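Local structure of probable glutathione S-transferase (Bordetella bronchiseptica RB50, 3H1N) at residues Y189-G194 and G241-Y246; K159-F164 and R201-L206; R33-R38 and D233-F238. The protein probably catalyses the conjugation of glutathione to electrophilic compounds, as other glutathione S-transferases do. All blocks are in the same frame, centred on the assembly; numbering follows the deposited sequence. Where two conformers were deposited one is given.

How the contacts relate
Contacts 1 and 2 are buried and apolar, whereas contact 3 is only partly buried and is bridged by a water, beside a salt bridge within 33-38 and one from Arg234 to Glu42. Helix 183-198 supplies one side of contact 1, and its Val192 also touches Met203 of contact 2, which joins helices 142-167 and 200-206 about 13 Å away, centre to centre. Contacts 1 and 3 share the chain after helix 224-230, which passes helix 34-43 at 233-238 and packs on helix 183-198 at Phe238 and again at Phe243. Contacts 2 and 3 do not touch, their nearest atoms being about 9 Å apart.

Contact 1. Residues Y189-G194 and G241-Y246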
loop_
_atom_site.group_PDB
_atom_site.type_symbol
_atom_site.label_atom_id
_atom_site.label_comp_id
_atom_site.label_asym_id
_atom_site.label_seq_id
_atom_site.Cartn_x
_atom_site.Cartn_y
_atom_site.Cartn_z
ATOM N N TYR B 189 2.128 -16.037 5.779
ATOM C CA TYR B 189 3.049 -17.164 5.677
ATOM C C TYR B 189 4.251 -16.771 4.804
ATOM O O TYR B 189 5.411 -17.027 5.170
ATOM C CB TYR B 189 2.339 -18.428 5.132
ATOM C CG TYR B 189 3.234 -19.303 4.277
ATOM C CD1 TYR B 189 3.988 -20.341 4.836
ATOM C CD2 TYR B 189 3.326 -19.090 2.902
ATOM C CE1 TYR B 189 4.818 -21.107 4.049
ATOM C CE2 TYR B 189 4.156 -19.839 2.120
ATOM C CZ TYR B 189 4.890 -20.843 2.684
ATOM O OH TYR B 189 5.706 -21.584 1.875
ATOM N N HIS B 190 3.979 -16.124 3.665
ATOM C CA HIS B 190 5.055 -15.822 2.733
ATOM C C HIS B 190 6.044 -14.784 3.262
ATOM O O HIS B 190 7.256 -14.938 3.084
ATOM C CB HIS B 190 4.552 -15.423 1.333
ATOM C CG HIS B 190 5.667 -15.225 0.348
ATOM N ND1 HIS B 190 6.451 -16.266 -0.100
ATOM C CD2 HIS B 190 6.169 -14.103 -0.221
ATOM C CE1 HIS B 190 7.370 -15.800 -0.929
ATOM N NE2 HIS B 190 7.215 -14.487 -1.025
ATOM N N VAL B 191 5.542 -13.730 3.899
ATOM C CA VAL B 191 6.434 -12.723 4.468
ATOM C C VAL B 191 7.328 -13.334 5.584
ATOM O O VAL B 191 8.514 -12.978 5.714
ATOM C CB VAL B 191 5.669 -11.417 4.878
ATOM C CG1 VAL B 191 4.896 -11.585 6.209
ATOM C CG2 VAL B 191 6.636 -10.248 4.941
ATOM N N VAL B 192 6.792 -14.300 6.336
ATOM C CA VAL B 192 7.598 -14.994 7.343
ATOM C C VAL B 192 8.672 -15.875 6.661
ATOM O O VAL B 192 9.826 -15.930 7.125
ATOM C CB VAL B 192 6.720 -15.821 8.340
ATOM C CG1 VAL B 192 7.583 -16.697 9.237
ATOM C CG2 VAL B 192 5.842 -14.892 9.188
ATOM N N GLU B 193 8.307 -16.538 5.558
ATOM C CA GLU B 193 9.297 -17.284 4.769
ATOM C C GLU B 193 10.416 -16.373 4.308
ATOM O O GLU B 193 11.585 -16.750 4.376
ATOM C CB GLU B 193 8.676 -17.936 3.519
ATOM C CG GLU B 193 7.935 -19.219 3.778
ATOM C CD GLU B 193 8.855 -20.335 4.217
ATOM O OE1 GLU B 193 9.786 -20.698 3.463
ATOM O OE2 GLU B 193 8.649 -20.852 5.329
ATOM N N GLY B 194 10.037 -15.199 3.812
ATOM C CA GLY B 194 10.991 -14.198 3.344
ATOM C C GLY B 194 11.946 -13.723 4.431
ATOM O O GLY B 194 13.147 -13.611 4.193
ATOM N N GLY B 241 15.839 -10.798 -5.170
ATOM C CA GLY B 241 14.570 -10.091 -5.260
ATOM C C GLY B 241 14.387 -9.170 -4.078
ATOM O O GLY B 241 15.291 -8.417 -3.724
ATOM N N ILE B 242 13.210 -9.250 -3.466
ATOM C CA ILE B 242 12.843 -8.460 -2.287
ATOM C C ILE B 242 13.577 -8.952 -1.038
ATOM O O ILE B 242 14.207 -8.157 -0.340
ATOM C CB ILE B 242 11.308 -8.527 -2.054
ATOM C CG1 ILE B 242 10.585 -7.746 -3.153
ATOM C CG2 ILE B 242 10.910 -7.995 -0.644
ATOM C CD1 ILE B 242 9.100 -7.922 -3.125
ATOM N N PHE B 243 13.493 -10.266 -0.785
ATOM C CA PHE B 243 14.079 -10.906 0.399
ATOM C C PHE B 243 15.471 -11.463 0.063
ATOM O O PHE B 243 15.603 -12.448 -0.669
ATOM C CB PHE B 243 13.146 -12.006 0.946
ATOM C CG PHE B 243 11.757 -11.506 1.301
ATOM C CD1 PHE B 243 11.537 -10.826 2.496
ATOM C CD2 PHE B 243 10.672 -11.712 0.434
ATOM C CE1 PHE B 243 10.265 -10.365 2.845
ATOM C CE2 PHE B 243 9.390 -11.246 0.766
ATOM C CZ PHE B 243 9.186 -10.565 1.974
ATOM N N ARG B 244 16.506 -10.789 0.559
ATOM C CA ARG B 244 17.877 -11.117 0.201
ATOM C C ARG B 244 18.680 -11.424 1.443
ATOM O O ARG B 244 18.674 -10.656 2.408
ATOM C CB ARG B 244 18.555 -9.971 -0.559
ATOM C CG ARG B 244 17.908 -9.586 -1.892
ATOM C CD ARG B 244 18.765 -8.561 -2.612
ATOM N NE ARG B 244 18.162 -8.069 -3.847
ATOM C CZ ARG B 244 18.796 -7.298 -4.739
ATOM N NH1 ARG B 244 20.069 -6.972 -4.566
ATOM N NH2 ARG B 244 18.161 -6.874 -5.828
ATOM N N HIS B 245 19.394 -12.537 1.412
ATOM C CA HIS B 245 20.253 -12.888 2.538
ATOM C C HIS B 245 21.639 -12.245 2.424
ATOM O O HIS B 245 22.494 -12.712 1.676
ATOM C CB HIS B 245 20.368 -14.409 2.690
ATOM C CG HIS B 245 21.320 -14.828 3.769
ATOM N ND1 HIS B 245 21.299 -14.273 5.029
ATOM C CD2 HIS B 245 22.337 -15.720 3.767
ATOM C CE1 HIS B 245 22.256 -14.811 5.762
ATOM N NE2 HIS B 245 22.894 -15.699 5.022
ATOM N N TYR B 246 21.848 -11.177 3.190
ATOM C CA TYR B 246 23.147 -10.538 3.331
ATOM C C TYR B 246 23.584 -10.691 4.789
ATOM O O TYR B 246 22.987 -10.095 5.674
ATOM C CB TYR B 246 23.027 -9.045 2.981
ATOM C CG TYR B 246 22.758 -8.770 1.518
ATOM C CD1 TYR B 246 23.623 -9.248 0.525
ATOM C CD2 TYR B 246 21.653 -8.012 1.127
ATOM C CE1 TYR B 246 23.382 -8.988 -0.827
ATOM C CE2 TYR B 246 21.406 -7.736 -0.223
ATOM C CZ TYR B 246 22.275 -8.224 -1.193
ATOM O OH TYR B 246 22.034 -7.951 -2.523
#
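Phe243 lays one face of its ring on the backbone of Gly194, and this CH-pi contact is the centre of the pairing. Gly194 CA sits 3.6 Å from the centroid of the Phe243 ring, 20° off the normal, over the face but displaced toward its rim. Glycine suits this turn of helix 183-198 because, with no side chain in the way, the aromatic face can settle directly on the main chain. The first torsion of Phe243 (chi1 -57°) places CG beside its own backbone N and anti to the carbonyl carbon, sending the ring from the loop to the helix. Ile242 CG2 lies over the centre of the opposite face, 3.8 Å above the plane, so the ring is sandwiched.

Apolar packing continues at the far end of the ring, where Val191 CG2 comes obliquely to 3.9 Å from Phe243 CZ. Leu121 and Thr122 of helix 105-127 press on Val191, and Ala125 of that helix touches Phe243. The polar His190 ring is a looser, oblique neighbour, its NE2 4.3 Å from Phe243 CE2.

Hydrogen bonds shape the loop itself. Arg244 points the other way, where its NE donates to Gly241 O at 2.9 Å, on a carbonyl lone pair, and its NH1 reaches Tyr246 OH at 3.0 Å. Both acceptors lie in the guanidinium plane. Polar bonding thus steadies the loop on its far side, while dispersion and a weakly polar CH-pi contact, apt for a buried ring, pin it to the helical C-terminal domain of the glutathione S-transferase fold.

Contact 2. Residues K159-F164 and R201-L206; sequences KFMQYF and RRMRTL
Three side chains start out alike, each with CG anti to its own carbonyl carbon: Met161 and Met203 (chi1 -71° in both) and Leu206. They part further out. In Met161, modelled as selenomethionine, chi1 and an extended chi2 carry the selenium across, and the bend at chi3 (80°) turns the methyl CE onto Met203. Met203, also selenomethionine, folds at both chi2 and chi3 and thereby swings its end nearer to Met161 than the direction of its CB would suggest.

The two ends cross at an oblique angle and pack closely. Met161 CE lies 3.6 Å from Met203 CE, and the selenium atoms, Met161 SE and Met203 SE, are 3.7 Å apart. Leu206 adds one branch, its CD1 resting 3.9 Å from Met161 SE, while its CD2 lies 3.6 Å above the plane of the Arg202 guanidinium, over its centre. Leucine therefore links the oily interior to a charged group nearer the surface, whose NE is bonded to Arg153 O and NH1 to Ala252 O.

Around the pair, Val192, Leu195 and Leu196 of helix 183-198 touch Met203, and Tyr210 touches Met161. On helix 142-167 the neighbouring Phe160 and Tyr163 meet Phe72 of the second subunit, so the helix serves the dimer interface as well as this packing inside the all-helical C-terminal domain of the glutathione S-transferase fold.

Long, unbranched methionines suit the 10.5 Å between Met161 CA and Met203 CA, since they can bend to meet. The chemistry is purely apolar: thioether chains, here carrying selenium in place of sulfur, and methyl groups join the helices by dispersion and exclusion of water.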
loop_
_atom_site.group_PDB
_atom_site.type_symbol
_atom_site.label_atom_id
_atom_site.label_comp_id
_atom_site.label_asym_id
_atom_site.label_seq_id
_atom_site.Cartn_x
_atom_site.Cartn_y
_atom_site.Cartn_z
ATOM N N LYS B 159 7.942 -5.055 15.708
ATOM C CA LYS B 159 6.668 -4.340 15.724
ATOM C C LYS B 159 5.609 -5.003 14.819
ATOM O O LYS B 159 4.478 -5.242 15.247
ATOM C CB LYS B 159 6.820 -2.863 15.351
ATOM C CG LYS B 159 5.502 -2.126 15.426
ATOM C CD LYS B 159 5.667 -0.637 15.169
ATOM C CE LYS B 159 4.394 0.119 15.528
ATOM N NZ LYS B 159 4.632 1.578 15.413
ATOM N N PHE B 160 5.975 -5.255 13.569
ATOM C CA PHE B 160 5.113 -5.989 12.642
ATOM C C PHE B 160 4.763 -7.384 13.151
ATOM O O PHE B 160 3.610 -7.783 13.085
ATOM C CB PHE B 160 5.786 -6.114 11.285
ATOM C CG PHE B 160 5.731 -4.860 10.463
ATOM C CD1 PHE B 160 4.530 -4.458 9.871
ATOM C CD2 PHE B 160 6.874 -4.107 10.251
ATOM C CE1 PHE B 160 4.467 -3.338 9.082
ATOM C CE2 PHE B 160 6.821 -2.942 9.466
ATOM C CZ PHE B 160 5.620 -2.555 8.888
HETATM N N MSE B 161 5.753 -8.130 13.648
HETATM C CA MSE B 161 5.488 -9.498 14.074
HETATM C C MSE B 161 4.548 -9.556 15.281
HETATM O O MSE B 161 3.614 -10.379 15.311
HETATM C CB MSE B 161 6.795 -10.273 14.309
HETATM C CG MSE B 161 7.507 -10.575 12.982
HETATM SE SE MSE B 161 9.245 -11.379 13.190
HETATM C CE MSE B 161 8.680 -13.189 13.528
ATOM N N GLN B 162 4.784 -8.683 16.260
ATOM C CA GLN B 162 3.885 -8.552 17.416
ATOM C C GLN B 162 2.473 -8.192 16.969
ATOM O O GLN B 162 1.495 -8.718 17.500
ATOM C CB GLN B 162 4.393 -7.500 18.411
ATOM C CG GLN B 162 3.688 -7.537 19.791
ATOM C CD GLN B 162 3.994 -8.807 20.583
ATOM O OE1 GLN B 162 3.397 -9.858 20.358
ATOM N NE2 GLN B 162 4.929 -8.706 21.515
ATOM N N TYR B 163 2.374 -7.301 15.987
ATOM C CA TYR B 163 1.075 -6.919 15.438
ATOM C C TYR B 163 0.328 -8.134 14.892
ATOM O O TYR B 163 -0.831 -8.362 15.260
ATOM C CB TYR B 163 1.202 -5.807 14.384
ATOM C CG TYR B 163 -0.127 -5.452 13.768
ATOM C CD1 TYR B 163 -1.062 -4.685 14.473
ATOM C CD2 TYR B 163 -0.465 -5.905 12.491
ATOM C CE1 TYR B 163 -2.301 -4.374 13.921
ATOM C CE2 TYR B 163 -1.701 -5.585 11.924
ATOM C CZ TYR B 163 -2.602 -4.807 12.645
ATOM O OH TYR B 163 -3.820 -4.519 12.084
ATOM N N PHE B 164 1.000 -8.943 14.070
ATOM C CA PHE B 164 0.363 -10.146 13.550
ATOM C C PHE B 164 0.032 -11.162 14.625
ATOM O O PHE B 164 -1.029 -11.789 14.569
ATOM C CB PHE B 164 1.130 -10.733 12.355
ATOM C CG PHE B 164 1.196 -9.769 11.195
ATOM C CD1 PHE B 164 0.016 -9.295 10.618
ATOM C CD2 PHE B 164 2.416 -9.309 10.712
ATOM C CE1 PHE B 164 0.052 -8.360 9.559
ATOM C CE2 PHE B 164 2.460 -8.377 9.638
ATOM C CZ PHE B 164 1.283 -7.918 9.076
ATOM N N ARG B 201 19.467 -15.109 11.555
ATOM C CA ARG B 201 19.966 -14.865 12.913
ATOM C C ARG B 201 18.974 -14.070 13.754
ATOM O O ARG B 201 18.693 -14.454 14.886
ATOM C CB ARG B 201 21.354 -14.198 12.910
ATOM C CG ARG B 201 22.482 -15.142 12.474
ATOM C CD ARG B 201 23.848 -14.452 12.410
ATOM N NE ARG B 201 24.223 -13.843 13.689
ATOM C CZ ARG B 201 24.773 -12.636 13.814
ATOM N NH1 ARG B 201 25.024 -11.898 12.738
ATOM N NH2 ARG B 201 25.074 -12.163 15.020
ATOM N N ARG B 202 18.429 -12.981 13.207
ATOM C CA ARG B 202 17.419 -12.208 13.940
ATOM C C ARG B 202 16.143 -13.014 14.202
ATOM O O ARG B 202 15.531 -12.896 15.272
ATOM C CB ARG B 202 17.094 -10.878 13.248
ATOM C CG ARG B 202 16.093 -9.972 14.016
ATOM C CD ARG B 202 16.628 -9.564 15.403
ATOM N NE ARG B 202 15.824 -8.503 16.017
ATOM C CZ ARG B 202 15.795 -8.231 17.323
ATOM N NH1 ARG B 202 16.495 -8.960 18.189
ATOM N NH2 ARG B 202 15.044 -7.233 17.774
HETATM N N MSE B 203 15.764 -13.863 13.245
HETATM C CA MSE B 203 14.561 -14.682 13.401
HETATM C C MSE B 203 14.786 -15.739 14.482
HETATM O O MSE B 203 13.862 -16.083 15.226
HETATM C CB MSE B 203 14.130 -15.321 12.064
HETATM C CG MSE B 203 13.546 -14.316 11.057
HETATM SE SE MSE B 203 11.898 -13.449 11.648
HETATM C CE MSE B 203 10.655 -14.839 11.051
ATOM N N ARG B 204 16.018 -16.240 14.576
ATOM C CA ARG B 204 16.383 -17.139 15.667
ATOM C C ARG B 204 16.084 -16.514 17.041
ATOM O O ARG B 204 15.595 -17.208 17.938
ATOM C CB ARG B 204 17.841 -17.568 15.549
ATOM C CG ARG B 204 18.209 -18.745 16.401
ATOM C CD ARG B 204 19.194 -19.648 15.652
ATOM N NE ARG B 204 20.413 -18.935 15.253
ATOM C CZ ARG B 204 20.836 -18.764 13.999
ATOM N NH1 ARG B 204 20.158 -19.258 12.963
ATOM N NH2 ARG B 204 21.965 -18.103 13.783
ATOM N N THR B 205 16.351 -15.216 17.189
ATOM C CA THR B 205 16.034 -14.485 18.427
ATOM C C THR B 205 14.517 -14.314 18.625
ATOM O O THR B 205 13.997 -14.480 19.738
ATOM C CB THR B 205 16.698 -13.087 18.444
ATOM O OG1 THR B 205 18.124 -13.233 18.355
ATOM C CG2 THR B 205 16.336 -12.307 19.733
ATOM N N LEU B 206 13.816 -14.007 17.537
ATOM C CA LEU B 206 12.464 -13.493 17.634
ATOM C C LEU B 206 11.350 -14.531 17.649
ATOM O O LEU B 206 10.306 -14.306 18.268
ATOM C CB LEU B 206 12.197 -12.483 16.506
ATOM C CG LEU B 206 12.972 -11.164 16.414
ATOM C CD1 LEU B 206 12.453 -10.410 15.213
ATOM C CD2 LEU B 206 12.846 -10.301 17.683
#

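Contact 3. Residues R33-R38 and D233-F238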
loop_
_atom_site.group_PDB
_atom_site.type_symbol
_atom_site.label_atom_id
_atom_site.label_comp_id
_atom_site.label_asym_id
_atom_site.label_seq_id
_atom_site.Cartn_x
_atom_site.Cartn_y
_atom_site.Cartn_z
ATOM N N ARG B 33 7.045 -9.677 -5.700
ATOM C CA ARG B 33 5.670 -9.292 -5.372
ATOM C C ARG B 33 4.646 -10.248 -5.984
ATOM O O ARG B 33 3.532 -10.417 -5.459
ATOM C CB ARG B 33 5.388 -7.863 -5.861
ATOM C CG ARG B 33 6.411 -6.832 -5.413
ATOM C CD ARG B 33 6.044 -5.422 -5.870
ATOM N NE ARG B 33 6.963 -4.413 -5.337
ATOM C CZ ARG B 33 7.074 -3.173 -5.820
ATOM N NH1 ARG B 33 6.342 -2.798 -6.858
ATOM N NH2 ARG B 33 7.929 -2.310 -5.279
ATOM N N GLY B 34 5.017 -10.854 -7.110
ATOM C CA GLY B 34 4.115 -11.742 -7.830
ATOM C C GLY B 34 3.752 -12.967 -7.008
ATOM O O GLY B 34 2.660 -13.509 -7.153
ATOM N N GLU B 35 4.663 -13.378 -6.126
ATOM C CA GLU B 35 4.452 -14.541 -5.278
ATOM C C GLU B 35 3.204 -14.456 -4.404
ATOM O O GLU B 35 2.556 -15.473 -4.178
ATOM C CB GLU B 35 5.691 -14.835 -4.428
ATOM C CG GLU B 35 5.742 -16.249 -3.856
ATOM C CD GLU B 35 5.781 -17.344 -4.924
ATOM O OE1 GLU B 35 6.080 -17.068 -6.109
ATOM O OE2 GLU B 35 5.502 -18.499 -4.568
ATOM N N PHE B 36 2.849 -13.260 -3.933
ATOM C CA PHE B 36 1.633 -13.116 -3.125
ATOM C C PHE B 36 0.387 -13.475 -3.948
ATOM O O PHE B 36 -0.536 -14.145 -3.462
ATOM C CB PHE B 36 1.517 -11.710 -2.539
ATOM C CG PHE B 36 2.601 -11.369 -1.546
ATOM C CD1 PHE B 36 2.497 -11.769 -0.209
ATOM C CD2 PHE B 36 3.720 -10.634 -1.944
ATOM C CE1 PHE B 36 3.495 -11.441 0.712
ATOM C CE2 PHE B 36 4.735 -10.309 -1.028
ATOM C CZ PHE B 36 4.621 -10.718 0.301
ATOM N N VAL B 37 0.392 -13.077 -5.212
ATOM C CA VAL B 37 -0.724 -13.371 -6.110
ATOM C C VAL B 37 -0.737 -14.855 -6.482
ATOM O O VAL B 37 -1.797 -15.509 -6.445
ATOM C CB VAL B 37 -0.694 -12.463 -7.364
ATOM C CG1 VAL B 37 -1.841 -12.811 -8.319
ATOM C CG2 VAL B 37 -0.771 -11.012 -6.956
ATOM N N ARG B 38 0.448 -15.380 -6.798
ATOM C CA ARG B 38 0.624 -16.757 -7.244
ATOM C C ARG B 38 0.166 -17.742 -6.164
ATOM O O ARG B 38 -0.480 -18.746 -6.477
ATOM C CB ARG B 38 2.106 -16.991 -7.596
ATOM C CG ARG B 38 2.409 -18.184 -8.477
ATOM C CD ARG B 38 3.617 -17.921 -9.401
ATOM N NE ARG B 38 4.629 -17.146 -8.708
ATOM C CZ ARG B 38 5.163 -16.005 -9.141
ATOM N NH1 ARG B 38 6.054 -15.387 -8.384
ATOM N NH2 ARG B 38 4.855 -15.512 -10.332
ATOM N N ASP B 233 8.307 -26.852 -9.777
ATOM C CA ASP B 233 9.255 -25.933 -10.414
ATOM C C ASP B 233 8.711 -24.520 -10.490
ATOM O O ASP B 233 9.444 -23.582 -10.814
ATOM C CB ASP B 233 9.572 -26.409 -11.831
ATOM C CG ASP B 233 10.282 -27.741 -11.851
ATOM O OD1 ASP B 233 10.768 -28.166 -10.778
ATOM O OD2 ASP B 233 10.363 -28.363 -12.933
ATOM N N ARG B 234 7.422 -24.368 -10.207
ATOM C CA ARG B 234 6.769 -23.053 -10.275
ATOM C C ARG B 234 7.104 -22.148 -9.086
ATOM O O ARG B 234 6.911 -20.922 -9.153
ATOM C CB ARG B 234 5.252 -23.215 -10.411
ATOM C CG ARG B 234 4.821 -24.011 -11.640
ATOM C CD ARG B 234 3.307 -23.895 -11.877
ATOM N NE ARG B 234 2.503 -24.352 -10.737
ATOM C CZ ARG B 234 2.434 -25.617 -10.321
ATOM N NH1 ARG B 234 3.126 -26.566 -10.929
ATOM N NH2 ARG B 234 1.678 -25.932 -9.280
ATOM N N ARG B 235 7.556 -22.758 -7.991
ATOM C CA ARG B 235 7.971 -22.035 -6.801
ATOM C C ARG B 235 9.460 -21.697 -6.899
ATOM O O ARG B 235 10.310 -22.563 -6.702
ATOM C CB ARG B 235 7.690 -22.877 -5.550
ATOM C CG ARG B 235 7.972 -22.176 -4.229
ATOM C CD ARG B 235 8.476 -23.163 -3.193
ATOM N NE ARG B 235 8.472 -22.601 -1.847
ATOM C CZ ARG B 235 8.778 -23.293 -0.754
ATOM N NH1 ARG B 235 9.115 -24.572 -0.851
ATOM N NH2 ARG B 235 8.741 -22.708 0.434
ATOM N N LEU B 236 9.769 -20.437 -7.212
ATOM C CA LEU B 236 11.159 -20.005 -7.330
ATOM C C LEU B 236 11.744 -19.725 -5.942
ATOM O O LEU B 236 11.059 -19.143 -5.093
ATOM C CB LEU B 236 11.247 -18.741 -8.202
ATOM C CG LEU B 236 10.807 -18.888 -9.666
ATOM C CD1 LEU B 236 11.036 -17.585 -10.437
ATOM C CD2 LEU B 236 11.540 -20.015 -10.333
ATOM N N PRO B 237 13.018 -20.107 -5.710
ATOM C CA PRO B 237 13.635 -19.771 -4.424
ATOM C C PRO B 237 13.960 -18.273 -4.343
ATOM O O PRO B 237 14.037 -17.597 -5.379
ATOM C CB PRO B 237 14.919 -20.594 -4.429
ATOM C CG PRO B 237 15.287 -20.700 -5.873
ATOM C CD PRO B 237 13.984 -20.708 -6.648
ATOM N N PHE B 238 14.139 -17.759 -3.125
ATOM C CA PHE B 238 14.589 -16.379 -2.955
ATOM C C PHE B 238 16.002 -16.268 -3.515
ATOM O O PHE B 238 16.743 -17.251 -3.559
ATOM C CB PHE B 238 14.587 -15.970 -1.479
ATOM C CG PHE B 238 13.249 -16.119 -0.797
ATOM C CD1 PHE B 238 12.217 -15.221 -1.061
ATOM C CD2 PHE B 238 13.028 -17.151 0.115
ATOM C CE1 PHE B 238 10.971 -15.349 -0.425
ATOM C CE2 PHE B 238 11.785 -17.287 0.764
ATOM C CZ PHE B 238 10.758 -16.383 0.485
HETATM O O HOH W 1 7.543 -18.731 -7.816
#
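Glu35 reaches the 233-238 loop through a water rather than by a direct hydrogen bond; its OE2 also lies 4.4 Å from Arg235 CG, a loose packing contact. The water donates to Glu35 OE1 at 2.8 Å and to Arg234 O at 2.6 Å, and accepts from Leu236 N at 2.9 Å, tying a carboxylate to both a carbonyl and an amide of the loop. With CG roughly opposite its backbone N (chi1 -161°) and a turn at chi2, Glu35 presents OE1 to both the water and Arg38. Glutamate suits the place because it has two oxygens to share out, and OE2 is bonded to Tyr229 OH of helix 224-230.

One turn further along the helix, Arg38 points its CB toward the same loop and grips Glu35 OE1 side-on with two nitrogens. Arg38 NH1 makes the salt bridge at 2.8 Å, nearly along the C-O axis of the carboxylate, and Arg38 NE bonds the same oxygen at 3.0 Å from 40° above the carboxylate plane. Since OE1 lies within 1° of the guanidinium plane, the planar group is held by its edge. Arg38 NH2 turns to a second acid, Asp50 OD2.

On the loop side, Arg234 O stands 4.4 Å from Arg38 NE, too far to be bonded, and accepts from Arg53 NH1 as well as the water. The side chain of Arg234 returns to helix 34-43 through a salt bridge to Glu42. This polar, water-bridged contact lies where the first helix of the thioredoxin-like N-terminal domain, the helix of its beta-alpha-beta unit, meets the C-terminal region, an interdomain interface of the glutathione S-transferase fold.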